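Long-range contact in transcriptional regulator, LacI family protein (Rhodococcus jostii, PDB 3K9C), which probably binds DNA as a LacI-family transcription factor, its periplasmic-binding-protein-like part being of the kind that senses small effector molecules in relatives: residues B[28-42]-B[240-252]. Numbering follows the deposited sequence.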
ATOM      1  N   ASP B  28      -0.567   4.922   7.279  1.00 21.73           N
ATOM      2  CA  ASP B  28      -0.840   6.266   7.810  1.00 23.98           C
ATOM      3  C   ASP B  28      -0.474   6.348   9.290  1.00 22.36           C
ATOM      4  O   ASP B  28       0.135   7.316   9.736  1.00 22.71           O
ATOM      5  CB  ASP B  28      -2.323   6.631   7.677  1.00 28.11           C
ATOM      6  CG  ASP B  28      -2.776   6.757   6.239  1.00 33.43           C
ATOM      7  OD1 ASP B  28      -2.086   7.425   5.439  1.00 35.21           O
ATOM      8  OD2 ASP B  28      -3.843   6.194   5.912  1.00 39.70           O
ATOM      9  N   LEU B  29      -0.878   5.337  10.052  1.00 19.91           N
ATOM     10  CA  LEU B  29      -0.590   5.294  11.480  1.00 19.02           C
ATOM     11  C   LEU B  29       0.911   5.232  11.728  1.00 19.32           C
ATOM     12  O   LEU B  29       1.422   5.936  12.595  1.00 18.11           O
ATOM     13  CB  LEU B  29      -1.282   4.092  12.146  1.00 18.32           C
ATOM     14  CG  LEU B  29      -2.801   4.211  12.371  1.00 20.11           C
ATOM     15  CD1 LEU B  29      -3.358   2.923  12.958  1.00 18.96           C
ATOM     16  CD2 LEU B  29      -3.094   5.380  13.305  1.00 21.26           C
ATOM     17  N   VAL B  30       1.623   4.405  10.968  1.00 18.39           N
ATOM     18  CA  VAL B  30       3.071   4.300  11.156  1.00 17.89           C
ATOM     19  C   VAL B  30       3.753   5.645  10.903  1.00 19.15           C
ATOM     20  O   VAL B  30       4.583   6.085  11.700  1.00 18.84           O
ATOM     21  CB  VAL B  30       3.707   3.249  10.211  1.00 16.31           C
ATOM     22  CG1 VAL B  30       5.212   3.468  10.137  1.00 16.31           C
ATOM     23  CG2 VAL B  30       3.410   1.828  10.721  1.00 15.27           C
ATOM     24  N   GLU B  31       3.418   6.287   9.788  1.00 17.70           N
ATOM     25  CA  GLU B  31       4.017   7.572   9.466  1.00 20.49           C
ATOM     26  C   GLU B  31       3.845   8.545  10.614  1.00 21.34           C
ATOM     27  O   GLU B  31       4.801   9.189  11.038  1.00 20.32           O
ATOM     28  CB  GLU B  31       3.398   8.172   8.201  1.00 21.25           C
ATOM     29  CG  GLU B  31       3.865   9.598   7.919  1.00 22.49           C
ATOM     30  CD  GLU B  31       3.411  10.100   6.558  1.00 26.58           C
ATOM     31  OE1 GLU B  31       2.552   9.442   5.928  1.00 28.23           O
ATOM     32  OE2 GLU B  31       3.907  11.159   6.122  1.00 29.04           O
ATOM     33  N   GLN B  32       2.621   8.651  11.119  1.00 21.55           N
ATOM     34  CA  GLN B  32       2.349   9.555  12.222  1.00 22.08           C
ATOM     35  C   GLN B  32       2.993   9.111  13.541  1.00 22.66           C
ATOM     36  O   GLN B  32       3.401   9.953  14.346  1.00 21.62           O
ATOM     37  CB  GLN B  32       0.834   9.746  12.374  1.00 23.67           C
ATOM     38  CG  GLN B  32       0.212  10.374  11.139  1.00 22.21           C
ATOM     39  CD  GLN B  32       0.856  11.708  10.799  1.00 24.77           C
ATOM     40  OE1 GLN B  32       0.920  12.106   9.635  1.00 26.72           O
ATOM     41  NE2 GLN B  32       1.322  12.410  11.819  1.00 21.91           N
ATOM     42  N   ILE B  33       3.097   7.802  13.772  1.00 21.73           N
ATOM     43  CA  ILE B  33       3.721   7.321  15.003  1.00 21.28           C
ATOM     44  C   ILE B  33       5.184   7.745  15.029  1.00 20.00           C
ATOM     45  O   ILE B  33       5.694   8.186  16.058  1.00 20.19           O
ATOM     46  CB  ILE B  33       3.614   5.786  15.135  1.00 23.37           C
ATOM     47  CG1 ILE B  33       2.154   5.408  15.422  1.00 24.51           C
ATOM     48  CG2 ILE B  33       4.540   5.283  16.251  1.00 21.31           C
ATOM     49  CD1 ILE B  33       1.881   3.915  15.430  1.00 28.01           C
ATOM     50  N   TYR B  34       5.849   7.611  13.887  1.00 20.13           N
ATOM     51  CA  TYR B  34       7.242   8.008  13.756  1.00 19.19           C
ATOM     52  C   TYR B  34       7.384   9.471  14.173  1.00 20.28           C
ATOM     53  O   TYR B  34       8.278   9.822  14.943  1.00 19.04           O
ATOM     54  CB  TYR B  34       7.699   7.882  12.306  1.00 19.19           C
ATOM     55  CG  TYR B  34       8.446   6.615  11.948  1.00 21.39           C
ATOM     56  CD1 TYR B  34       7.957   5.764  10.963  1.00 20.11           C
ATOM     57  CD2 TYR B  34       9.688   6.314  12.526  1.00 19.86           C
ATOM     58  CE1 TYR B  34       8.680   4.646  10.543  1.00 21.26           C
ATOM     59  CE2 TYR B  34      10.424   5.194  12.117  1.00 19.34           C
ATOM     60  CZ  TYR B  34       9.912   4.367  11.120  1.00 21.10           C
ATOM     61  OH  TYR B  34      10.617   3.278  10.674  1.00 21.45           O
ATOM     62  N   ALA B  35       6.496  10.314  13.653  1.00 19.21           N
ATOM     63  CA  ALA B  35       6.528  11.744  13.942  1.00 23.18           C
ATOM     64  C   ALA B  35       6.237  12.058  15.406  1.00 24.03           C
ATOM     65  O   ALA B  35       6.940  12.862  16.023  1.00 27.86           O
ATOM     66  CB  ALA B  35       5.544  12.487  13.027  1.00 20.86           C
ATOM     67  N   ALA B  36       5.211  11.429  15.972  1.00 24.18           N
ATOM     68  CA  ALA B  36       4.874  11.664  17.376  1.00 24.97           C
ATOM     69  C   ALA B  36       6.038  11.200  18.258  1.00 25.59           C
ATOM     70  O   ALA B  36       6.414  11.864  19.230  1.00 24.66           O
ATOM     71  CB  ALA B  36       3.600  10.914  17.745  1.00 23.23           C
ATOM     72  N   ALA B  37       6.609  10.056  17.893  1.00 25.46           N
ATOM     73  CA  ALA B  37       7.730   9.476  18.617  1.00 26.28           C
ATOM     74  C   ALA B  37       8.903  10.451  18.675  1.00 26.97           C
ATOM     75  O   ALA B  37       9.472  10.690  19.742  1.00 26.26           O
ATOM     76  CB  ALA B  37       8.165   8.183  17.938  1.00 28.95           C
ATOM     77  N   THR B  38       9.264  10.996  17.517  1.00 27.45           N
ATOM     78  CA  THR B  38      10.369  11.942  17.417  1.00 29.11           C
ATOM     79  C   THR B  38      10.127  13.185  18.270  1.00 29.30           C
ATOM     80  O   THR B  38      11.038  13.686  18.922  1.00 28.89           O
ATOM     81  CB  THR B  38      10.582  12.383  15.966  1.00 31.11           C
ATOM     82  OG1 THR B  38      11.016  11.261  15.190  1.00 33.15           O
ATOM     83  CG2 THR B  38      11.631  13.485  15.885  1.00 31.81           C
ATOM     84  N   ARG B  39       8.898  13.682  18.262  1.00 29.06           N
ATOM     85  CA  ARG B  39       8.580  14.862  19.049  1.00 30.90           C
ATOM     86  C   ARG B  39       8.802  14.599  20.533  1.00 30.81           C
ATOM     87  O   ARG B  39       9.010  15.534  21.307  1.00 32.02           O
ATOM     88  CB  ARG B  39       7.126  15.310  18.788  1.00 31.00           C
ATOM     89  CG  ARG B  39       6.901  15.877  17.376  1.00 31.55           C
ATOM     90  CD  ARG B  39       5.628  16.707  17.286  1.00 34.63           C
ATOM     91  NE  ARG B  39       4.417  15.897  17.387  1.00 36.29           N
ATOM     92  CZ  ARG B  39       3.914  15.175  16.390  1.00 37.25           C
ATOM     93  NH1 ARG B  39       4.517  15.162  15.207  1.00 37.61           N
ATOM     94  NH2 ARG B  39       2.803  14.471  16.574  1.00 36.99           N
ATOM     95  N   ARG B  40       8.770  13.330  20.931  1.00 30.13           N
ATOM     96  CA  ARG B  40       8.962  12.974  22.332  1.00 31.61           C
ATOM     97  C   ARG B  40      10.371  12.453  22.616  1.00 31.44           C
ATOM     98  O   ARG B  40      10.671  12.056  23.738  1.00 30.98           O
ATOM     99  CB  ARG B  40       7.940  11.918  22.763  1.00 34.62           C
ATOM    100  CG  ARG B  40       6.510  12.245  22.384  1.00 38.05           C
ATOM    101  CD  ARG B  40       5.974  13.442  23.141  1.00 41.84           C
ATOM    102  NE  ARG B  40       5.141  13.041  24.273  1.00 45.66           N
ATOM    103  CZ  ARG B  40       5.606  12.510  25.400  1.00 47.59           C
ATOM    104  NH1 ARG B  40       6.908  12.316  25.552  1.00 49.15           N
ATOM    105  NH2 ARG B  40       4.769  12.168  26.375  1.00 47.54           N
ATOM    106  N   GLY B  41      11.224  12.446  21.596  1.00 30.47           N
ATOM    107  CA  GLY B  41      12.590  11.976  21.780  1.00 31.84           C
ATOM    108  C   GLY B  41      12.763  10.468  21.726  1.00 32.80           C
ATOM    109  O   GLY B  41      13.682   9.919  22.336  1.00 31.84           O
ATOM    110  N   TYR B  42      11.883   9.791  20.994  1.00 32.44           N
ATOM    111  CA  TYR B  42      11.950   8.340  20.866  1.00 32.67           C
ATOM    112  C   TYR B  42      12.133   7.881  19.431  1.00 32.26           C
ATOM    113  O   TYR B  42      11.663   8.524  18.494  1.00 32.48           O
ATOM    114  CB  TYR B  42      10.676   7.704  21.414  1.00 33.28           C
ATOM    115  CG  TYR B  42      10.685   7.484  22.895  1.00 35.56           C
ATOM    116  CD1 TYR B  42      10.929   6.218  23.424  1.00 37.68           C
ATOM    117  CD2 TYR B  42      10.448   8.538  23.779  1.00 37.16           C
ATOM    118  CE1 TYR B  42      10.933   6.001  24.795  1.00 37.73           C
ATOM    119  CE2 TYR B  42      10.456   8.332  25.159  1.00 38.08           C
ATOM    120  CZ  TYR B  42      10.696   7.060  25.655  1.00 39.48           C
ATOM    121  OH  TYR B  42      10.678   6.838  27.010  1.00 43.00           O
ATOM    122  N   ALA B 240      -5.829   9.677  12.027  1.00 28.14           N
ATOM    123  CA  ALA B 240      -4.562   8.979  12.212  1.00 27.58           C
ATOM    124  C   ALA B 240      -3.536   9.747  13.067  1.00 27.37           C
ATOM    125  O   ALA B 240      -2.910   9.175  13.974  1.00 25.83           O
ATOM    126  CB  ALA B 240      -3.964   8.650  10.849  1.00 24.96           C
ATOM    127  N   THR B 241      -3.357  11.030  12.784  1.00 25.57           N
ATOM    128  CA  THR B 241      -2.392  11.817  13.536  1.00 26.29           C
ATOM    129  C   THR B 241      -2.685  11.807  15.036  1.00 25.93           C
ATOM    130  O   THR B 241      -1.803  11.509  15.836  1.00 26.03           O
ATOM    131  CB  THR B 241      -2.344  13.266  13.039  1.00 27.84           C
ATOM    132  OG1 THR B 241      -2.088  13.277  11.631  1.00 29.23           O
ATOM    133  CG2 THR B 241      -1.227  14.027  13.744  1.00 28.85           C
ATOM    134  N   HIS B 242      -3.920  12.113  15.418  1.00 25.91           N
ATOM    135  CA  HIS B 242      -4.276  12.123  16.838  1.00 28.28           C
ATOM    136  C   HIS B 242      -4.225  10.719  17.443  1.00 27.31           C
ATOM    137  O   HIS B 242      -3.881  10.546  18.610  1.00 27.70           O
ATOM    138  CB  HIS B 242      -5.670  12.716  17.044  1.00 32.07           C
ATOM    139  CG  HIS B 242      -6.054  12.863  18.486  1.00 39.22           C
ATOM    140  ND1 HIS B 242      -7.310  13.269  18.886  1.00 42.06           N
ATOM    141  CD2 HIS B 242      -5.344  12.667  19.623  1.00 40.84           C
ATOM    142  CE1 HIS B 242      -7.356  13.315  20.206  1.00 43.54           C
ATOM    143  NE2 HIS B 242      -6.176  12.954  20.678  1.00 41.85           N
HETATM  144  N   MSE B 243      -4.575   9.713  16.651  1.00 26.35           N
HETATM  145  CA  MSE B 243      -4.536   8.347  17.139  1.00 26.01           C
HETATM  146  C   MSE B 243      -3.078   7.933  17.384  1.00 23.64           C
HETATM  147  O   MSE B 243      -2.772   7.281  18.378  1.00 23.25           O
HETATM  148  CB  MSE B 243      -5.199   7.409  16.129  1.00 28.91           C
HETATM  149  CG  MSE B 243      -5.531   6.042  16.698  1.00 34.31           C
HETATM  150 SE   MSE B 243      -6.596   5.015  15.436  1.00 42.45          SE
HETATM  151  CE  MSE B 243      -8.285   5.866  15.816  1.00 38.15           C
ATOM    152  N   ALA B 244      -2.183   8.331  16.483  1.00 23.11           N
ATOM    153  CA  ALA B 244      -0.763   8.005  16.616  1.00 23.17           C
ATOM    154  C   ALA B 244      -0.151   8.679  17.846  1.00 24.30           C
ATOM    155  O   ALA B 244       0.598   8.053  18.598  1.00 22.53           O
ATOM    156  CB  ALA B 244      -0.008   8.430  15.366  1.00 23.19           C
ATOM    157  N   GLU B 245      -0.463   9.960  18.047  1.00 26.32           N
ATOM    158  CA  GLU B 245       0.067  10.700  19.191  1.00 28.05           C
ATOM    159  C   GLU B 245      -0.429  10.094  20.496  1.00 26.17           C
ATOM    160  O   GLU B 245       0.320   9.995  21.465  1.00 26.75           O
ATOM    161  CB  GLU B 245      -0.357  12.175  19.139  1.00 31.98           C
ATOM    162  CG  GLU B 245       0.084  12.930  17.907  1.00 39.92           C
ATOM    163  CD  GLU B 245       0.029  14.439  18.105  1.00 44.63           C
ATOM    164  OE1 GLU B 245       0.811  14.954  18.935  1.00 46.66           O
ATOM    165  OE2 GLU B 245      -0.790  15.111  17.437  1.00 47.56           O
ATOM    166  N   ALA B 246      -1.699   9.700  20.514  1.00 25.67           N
ATOM    167  CA  ALA B 246      -2.311   9.106  21.695  1.00 25.62           C
ATOM    168  C   ALA B 246      -1.692   7.746  22.009  1.00 27.32           C
ATOM    169  O   ALA B 246      -1.474   7.403  23.176  1.00 28.37           O
ATOM    170  CB  ALA B 246      -3.802   8.964  21.486  1.00 24.83           C
ATOM    171  N   ALA B 247      -1.406   6.969  20.968  1.00 24.91           N
ATOM    172  CA  ALA B 247      -0.803   5.661  21.159  1.00 24.08           C
ATOM    173  C   ALA B 247       0.600   5.820  21.757  1.00 25.11           C
ATOM    174  O   ALA B 247       0.969   5.097  22.689  1.00 24.53           O
ATOM    175  CB  ALA B 247      -0.738   4.916  19.826  1.00 22.48           C
ATOM    176  N   VAL B 248       1.375   6.762  21.218  1.00 25.03           N
ATOM    177  CA  VAL B 248       2.727   7.011  21.718  1.00 28.12           C
ATOM    178  C   VAL B 248       2.693   7.500  23.175  1.00 30.04           C
ATOM    179  O   VAL B 248       3.471   7.020  23.999  1.00 32.07           O
ATOM    180  CB  VAL B 248       3.491   8.055  20.841  1.00 25.25           C
ATOM    181  CG1 VAL B 248       4.745   8.542  21.566  1.00 24.30           C
ATOM    182  CG2 VAL B 248       3.903   7.422  19.523  1.00 24.46           C
ATOM    183  N   ASP B 249       1.801   8.445  23.485  1.00 30.96           N
ATOM    184  CA  ASP B 249       1.681   8.971  24.851  1.00 33.16           C
ATOM    185  C   ASP B 249       1.227   7.886  25.818  1.00 32.42           C
ATOM    186  O   ASP B 249       1.719   7.803  26.939  1.00 33.25           O
ATOM    187  CB  ASP B 249       0.694  10.136  24.909  1.00 35.96           C
ATOM    188  CG  ASP B 249       1.243  11.401  24.279  1.00 41.59           C
ATOM    189  OD1 ASP B 249       2.420  11.729  24.539  1.00 43.84           O
ATOM    190  OD2 ASP B 249       0.495  12.078  23.535  1.00 44.82           O
ATOM    191  N   GLY B 250       0.278   7.060  25.383  1.00 32.57           N
ATOM    192  CA  GLY B 250      -0.203   5.978  26.225  1.00 30.68           C
ATOM    193  C   GLY B 250       0.932   5.022  26.543  1.00 30.36           C
ATOM    194  O   GLY B 250       1.061   4.540  27.669  1.00 29.46           O
ATOM    195  N   ALA B 251       1.770   4.748  25.548  1.00 30.38           N
ATOM    196  CA  ALA B 251       2.903   3.848  25.743  1.00 30.35           C
ATOM    197  C   ALA B 251       3.935   4.477  26.679  1.00 30.15           C
ATOM    198  O   ALA B 251       4.424   3.825  27.598  1.00 30.72           O
ATOM    199  CB  ALA B 251       3.544   3.504  24.404  1.00 27.60           C
ATOM    200  N   LEU B 252       4.272   5.740  26.442  1.00 31.14           N
ATOM    201  CA  LEU B 252       5.233   6.429  27.293  1.00 32.69           C
ATOM    202  C   LEU B 252       4.686   6.544  28.721  1.00 33.25           C
ATOM    203  O   LEU B 252       5.449   6.549  29.685  1.00 34.69           O
ATOM    204  CB  LEU B 252       5.559   7.814  26.720  1.00 33.55           C
ATOM    205  CG  LEU B 252       6.771   7.893  25.782  1.00 33.82           C
ATOM    206  CD1 LEU B 252       6.588   6.973  24.596  1.00 35.18           C
ATOM    207  CD2 LEU B 252       6.970   9.316  25.327  1.00 34.06           C
TER
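Helices 28-39 and 240-252 pack with their axes 8.1 Å apart at closest approach and crossing at -52°, and I33 and A244 have the nearest CA atoms, 4.8 Å apart. A244 meets the other helix with its methyl. Its CB lies 3.4 Å from Q32 CB and also touches the backbone N and CG1 of I33. The small residues A36 and A244 let the backbones come this close. One turn on, V248 places CG2 beside its own backbone N, with CG1 anti to that N (chi1 166°). CG2 thereby meets A36 CB at 3.9 Å and I33 CG2 at 4.0 Å. At the start of both segments, L29 CD2 packs on CB of A240 and of M243, a selenomethionine here. Q32 bends at chi2 (-57°) and lays its amide beside T241, with CD 3.4 Å from T241 OG1.

Both helices cover one side of the mixed sheet in the N-terminal lobe of the periplasmic-binding-protein-like fold. I33 reaches V17 and L73 of that sheet, and A247 reaches L92 and V94. Helix 240-252, from late in the chain, joins this lobe together with strands 235-237 and 262-270 of the same sheet. On the far side of helix 28-39, Y34 packs on S47 of the second subunit.

Two salt bridges line the edge of the apolar seam that faces away from the sheet. R39 NH2 donates to E245 OE1 at 3.1 Å, in the guanidinium plane but from above the carboxylate plane. R40 turns NE and NH2 together toward D249 OD1, and both bonds are weak. L252 CD1 makes a CH-pi contact 4.1 Å from the Y42 ring centroid. A Schellman motif at G41 ends the first helix and leads into Y42.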